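Local coordinates for DNA endonuclease i-cvui (Chlorella vulgaris, PDB 5A74) that cuts its DNA target as a homodimeric homing endonuclease of the LAGLIDADG family, probably to spread its intron, at the interface of chains A and B. Sequence-based numbering; all coordinates share one arbitrary frame. Chains: chain A/B, DNA endonuclease i-cvui.

Contact 1: the interface of chains A and B. Residues chain A 18, 49, 53, 55-56; chain B 20, 99-100.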
# COMPACT_ATOMS: atom_id res chain seq x y z
N PHE A 18 5.35 -1.05 -0.16
CA PHE A 18 4.61 0.19 -0.25
C PHE A 18 4.23 0.52 -1.68
O PHE A 18 3.08 0.86 -1.97
CB PHE A 18 5.42 1.34 0.33
CG PHE A 18 4.57 2.40 0.96
CD1 PHE A 18 4.07 2.23 2.24
CD2 PHE A 18 4.27 3.58 0.28
CE1 PHE A 18 3.28 3.21 2.83
CE2 PHE A 18 3.49 4.57 0.88
CZ PHE A 18 3.00 4.39 2.14
N GLN A 49 0.27 9.30 -1.06
CA GLN A 49 -0.16 9.19 0.33
C GLN A 49 -0.79 10.52 0.70
O GLN A 49 -0.34 11.57 0.23
CB GLN A 49 1.03 8.86 1.24
CG GLN A 49 0.64 8.26 2.61
CD GLN A 49 0.07 6.85 2.52
OE1 GLN A 49 0.10 6.21 1.47
NE2 GLN A 49 -0.46 6.37 3.63
N GLN A 53 0.01 12.37 6.14
CA GLN A 53 1.25 11.62 6.38
C GLN A 53 2.26 11.96 5.30
O GLN A 53 2.93 11.09 4.76
CB GLN A 53 1.00 10.11 6.41
CG GLN A 53 0.41 9.60 7.73
CD GLN A 53 -1.09 9.78 7.80
OE1 GLN A 53 -1.79 9.66 6.79
NE2 GLN A 53 -1.60 10.09 8.99
N PHE A 55 5.16 13.26 5.45
CA PHE A 55 6.57 13.02 5.75
C PHE A 55 7.11 11.73 5.14
O PHE A 55 8.27 11.69 4.72
CB PHE A 55 6.79 13.00 7.27
CG PHE A 55 6.29 11.76 7.94
CD1 PHE A 55 4.95 11.65 8.30
CD2 PHE A 55 7.15 10.70 8.22
CE1 PHE A 55 4.47 10.51 8.92
CE2 PHE A 55 6.68 9.55 8.84
CZ PHE A 55 5.34 9.45 9.19
N ILE A 56 6.27 10.70 5.07
CA ILE A 56 6.69 9.38 4.59
C ILE A 56 7.24 9.47 3.17
O ILE A 56 8.14 8.70 2.80
CB ILE A 56 5.54 8.32 4.71
CG1 ILE A 56 6.09 6.89 4.62
CG2 ILE A 56 4.41 8.54 3.69
CD1 ILE A 56 6.86 6.46 5.84
N ASP B 20 1.54 -1.02 5.62
CA ASP B 20 1.55 0.44 5.79
C ASP B 20 0.71 1.09 4.69
O ASP B 20 0.06 2.09 4.92
CB ASP B 20 2.98 1.01 5.79
CG ASP B 20 3.63 0.97 7.17
OD1 ASP B 20 2.92 1.18 8.17
OD2 ASP B 20 4.86 0.75 7.25
N GLN B 99 6.15 1.69 9.47
CA GLN B 99 6.50 3.10 9.48
C GLN B 99 5.32 4.05 9.56
O GLN B 99 5.49 5.22 9.80
CB GLN B 99 7.33 3.49 8.26
CG GLN B 99 8.55 2.68 7.98
CD GLN B 99 9.56 2.75 9.06
OE1 GLN B 99 9.93 3.79 9.46
NE2 GLN B 99 10.01 1.64 9.53
N LEU B 100 4.13 3.56 9.38
CA LEU B 100 2.93 4.39 9.42
C LEU B 100 1.90 3.88 10.42
O LEU B 100 1.09 4.65 10.93
CB LEU B 100 2.29 4.49 8.04
CG LEU B 100 3.03 5.34 7.00
CD1 LEU B 100 2.25 5.40 5.68
CD2 LEU B 100 3.30 6.73 7.53
O HOH W 1 -1.91 3.89 3.70
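B:Leu100 reaches across to chain A and contacts A:Phe18, A:Gln49, A:Gln53, A:Phe55 and A:Ile56. It loses 98 Å² of surface to the partner, out of 213 Å² summed over the patch. From CB the chain enters the interface through CG, which lies 4.2 Å from A:Ile56 CD1. There it forks. CD1 continues the line from CA (chi2 -177°) and carries the chain on to A:Gln49 and A:Phe18. B:Leu100 CD1 stands 3.5 Å from A:Gln49 NE2, the two side chains pointing head-on at each other. B:Leu100 CD1 is also 3.7 Å from A:Phe18 CE1, whose side chain lies square across the leucine. The second branch, CD2, turns toward the start of helix 55-64. It meets A:Phe55 CZ at 3.8 Å, the two side chains running alongside in opposing senses, and A:Ile56 CB at 3.9 Å; A:Gln53 CG borders the same methyl.

The loop carrying this leucine is positioned from within chain B. The B:Asp20 carboxylate accepts the backbone N-H of B:Gln99 at OD2 (2.7 Å from N), a bond that is nearly straight (170° at H), on the syn side and somewhat out of the carboxylate plane. Its OD1 takes the N-H of B:Leu100 at 2.9 Å from N, but from well above the carboxylate plane and along a more bent path. B:Asp20 CB also lies in plane at the edge of the A:Phe18 ring, so one residue both faces chain A and holds the loop. The A:Gln49 amide is used twice as well: besides packing on CD1, NE2 makes a nearly straight bond to water 1 at 2.9 Å, which links to B:Asp20 O.

B:Asp20 and A:Phe18 belong to the LAGLIDADG helices (6-22) of the two subunits. The site ties the loop of chain B to chain A alongside these helices and so supports the homodimer of this family.

Contact 2: the interface of chains A and B. Residues chain A 99-100; chain B 14, 18, 49, 53, 55-56.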
# COMPACT_ATOMS: atom_id res chain seq x y z
N GLN A 99 6.41 -7.54 -5.87
CA GLN A 99 5.54 -8.66 -6.12
C GLN A 99 4.38 -8.42 -7.04
O GLN A 99 3.93 -9.32 -7.63
CB GLN A 99 5.03 -9.26 -4.83
CG GLN A 99 6.07 -9.46 -3.78
CD GLN A 99 7.11 -10.41 -4.21
OE1 GLN A 99 6.84 -11.41 -4.74
NE2 GLN A 99 8.33 -10.07 -3.98
N LEU A 100 3.87 -7.23 -7.14
CA LEU A 100 2.69 -6.94 -7.96
C LEU A 100 3.04 -6.15 -9.21
O LEU A 100 2.37 -6.29 -10.24
CB LEU A 100 1.63 -6.19 -7.15
CG LEU A 100 1.03 -7.02 -6.03
CD1 LEU A 100 -0.08 -6.28 -5.33
CD2 LEU A 100 0.54 -8.35 -6.60
N TRP B 14 8.85 -6.25 3.57
CA TRP B 14 7.95 -6.06 2.44
C TRP B 14 6.50 -6.05 2.89
O TRP B 14 5.73 -5.18 2.49
CB TRP B 14 8.16 -7.14 1.38
CG TRP B 14 7.17 -7.03 0.22
CD1 TRP B 14 7.35 -6.34 -0.95
CD2 TRP B 14 5.88 -7.64 0.14
NE1 TRP B 14 6.23 -6.47 -1.75
CE2 TRP B 14 5.32 -7.27 -1.10
CE3 TRP B 14 5.13 -8.46 0.99
CZ2 TRP B 14 4.05 -7.69 -1.51
CZ3 TRP B 14 3.88 -8.88 0.59
CH2 TRP B 14 3.35 -8.49 -0.65
N PHE B 18 3.54 -3.21 2.48
CA PHE B 18 2.21 -3.50 1.98
C PHE B 18 1.12 -3.21 3.02
O PHE B 18 0.04 -2.72 2.67
CB PHE B 18 2.12 -4.94 1.51
CG PHE B 18 1.16 -5.14 0.39
CD1 PHE B 18 -0.18 -5.41 0.64
CD2 PHE B 18 1.58 -5.01 -0.93
CE1 PHE B 18 -1.07 -5.57 -0.41
CE2 PHE B 18 0.69 -5.17 -1.97
CZ PHE B 18 -0.63 -5.44 -1.71
N GLN B 49 -7.02 -6.11 -1.22
CA GLN B 49 -6.57 -6.09 -2.60
C GLN B 49 -7.69 -6.58 -3.48
O GLN B 49 -8.47 -7.47 -3.08
CB GLN B 49 -5.32 -6.96 -2.78
CG GLN B 49 -4.46 -6.60 -4.00
CD GLN B 49 -3.79 -5.23 -3.88
OE1 GLN B 49 -3.82 -4.61 -2.82
NE2 GLN B 49 -3.18 -4.77 -4.97
N GLN B 53 -5.95 -9.60 -8.00
CA GLN B 53 -4.67 -10.04 -7.45
C GLN B 53 -4.90 -10.80 -6.15
O GLN B 53 -4.12 -10.67 -5.20
CB GLN B 53 -3.70 -8.87 -7.25
CG GLN B 53 -3.02 -8.40 -8.54
CD GLN B 53 -3.98 -7.74 -9.51
OE1 GLN B 53 -4.94 -7.08 -9.09
NE2 GLN B 53 -3.75 -7.93 -10.80
N PHE B 55 -4.26 -13.65 -5.43
CA PHE B 55 -3.14 -14.53 -5.10
C PHE B 55 -2.21 -13.96 -4.02
O PHE B 55 -1.74 -14.71 -3.16
CB PHE B 55 -2.33 -14.90 -6.35
CG PHE B 55 -1.40 -13.81 -6.83
CD1 PHE B 55 -1.83 -12.87 -7.74
CD2 PHE B 55 -0.08 -13.74 -6.37
CE1 PHE B 55 -0.98 -11.87 -8.19
CE2 PHE B 55 0.78 -12.74 -6.80
CZ PHE B 55 0.33 -11.80 -7.72
N ILE B 56 -1.96 -12.65 -4.06
CA ILE B 56 -1.02 -12.03 -3.12
C ILE B 56 -1.45 -12.21 -1.65
O ILE B 56 -0.61 -12.32 -0.75
CB ILE B 56 -0.79 -10.54 -3.46
CG1 ILE B 56 0.49 -10.01 -2.80
CG2 ILE B 56 -1.99 -9.68 -3.08
CD1 ILE B 56 1.76 -10.50 -3.49
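The indole of B:Trp14 is covered on both faces. On one, A:Gln99 CG sits 3.2 Å above the ring plane, displaced toward the rim; on the other, B:Phe18 CB lies 4.3 Å off the plane, also toward the rim. The cross-chain contact is made by an aliphatic carbon: CG is 3.5 Å from B:Trp14 CZ2 and about equally near CE2, while the amide beyond it stands almost perpendicular to the indole (89°), so the amide is not stacked on it. A bend at chi2 (-62°) turns the chain after it has laid CG on the ring.

Among the phenylalanines, B:Phe55 has CB of its neighbour B:Ile56 over one face and offers the ring atom CZ to A:Leu100 CD2 at 3.6 Å. B:Phe18 meets the other methyl through CE2 and CZ, CE2 lying 3.6 Å from A:Leu100 CD1, with its side chain roughly perpendicular to the leucine. B:Gln49 points head-on at the leucine, its amide NE2 3.5 Å from A:Leu100 CD1, on a bearing roughly square to that of the B:Phe18 ring. B:Gln53 CG borders CD2 at 4.1 Å. The two methyls thus have separate neighbours: helix 6-22 and strand 39-50 at CD1, the 3-10 turn 51-53 and helix 54-64 at CD2.

B:Ile56 spans the two residues of chain A. Its CD1 is 3.7 Å from A:Gln99 CB and also touches A:Leu100 CD2. CG1 lies anti to the backbone N (chi1 -162°), which extends this branch from helix 54-64 toward the loop.

A:Leu100 hides 97 Å² and A:Gln99 47 Å² of the 228 Å² summed over the patch, so this pair contributes most of the buried surface. The site seats the chain A loop against the LAGLIDADG helix of chain B and, through apolar side-chain contact, supports association of the two subunits.

Contact 1 and contact 2 are twins related by the two-fold axis of the dimer, the centres of their C-alpha atoms about 18 Å apart. Each uses the loop at residues 99-100 of one subunit against helix 6-22, strand 39-50, the turn 51-53 and the start of the next helix of the other. Each subunit thus both gives a loop and receives one, and the paired LAGLIDADG helices run close to both. Leu100 hides almost the same surface in the two, 98 and 97 Å², which agrees with the symmetry. Fixing the subunits at two places should help keep their DNA-binding surfaces aligned.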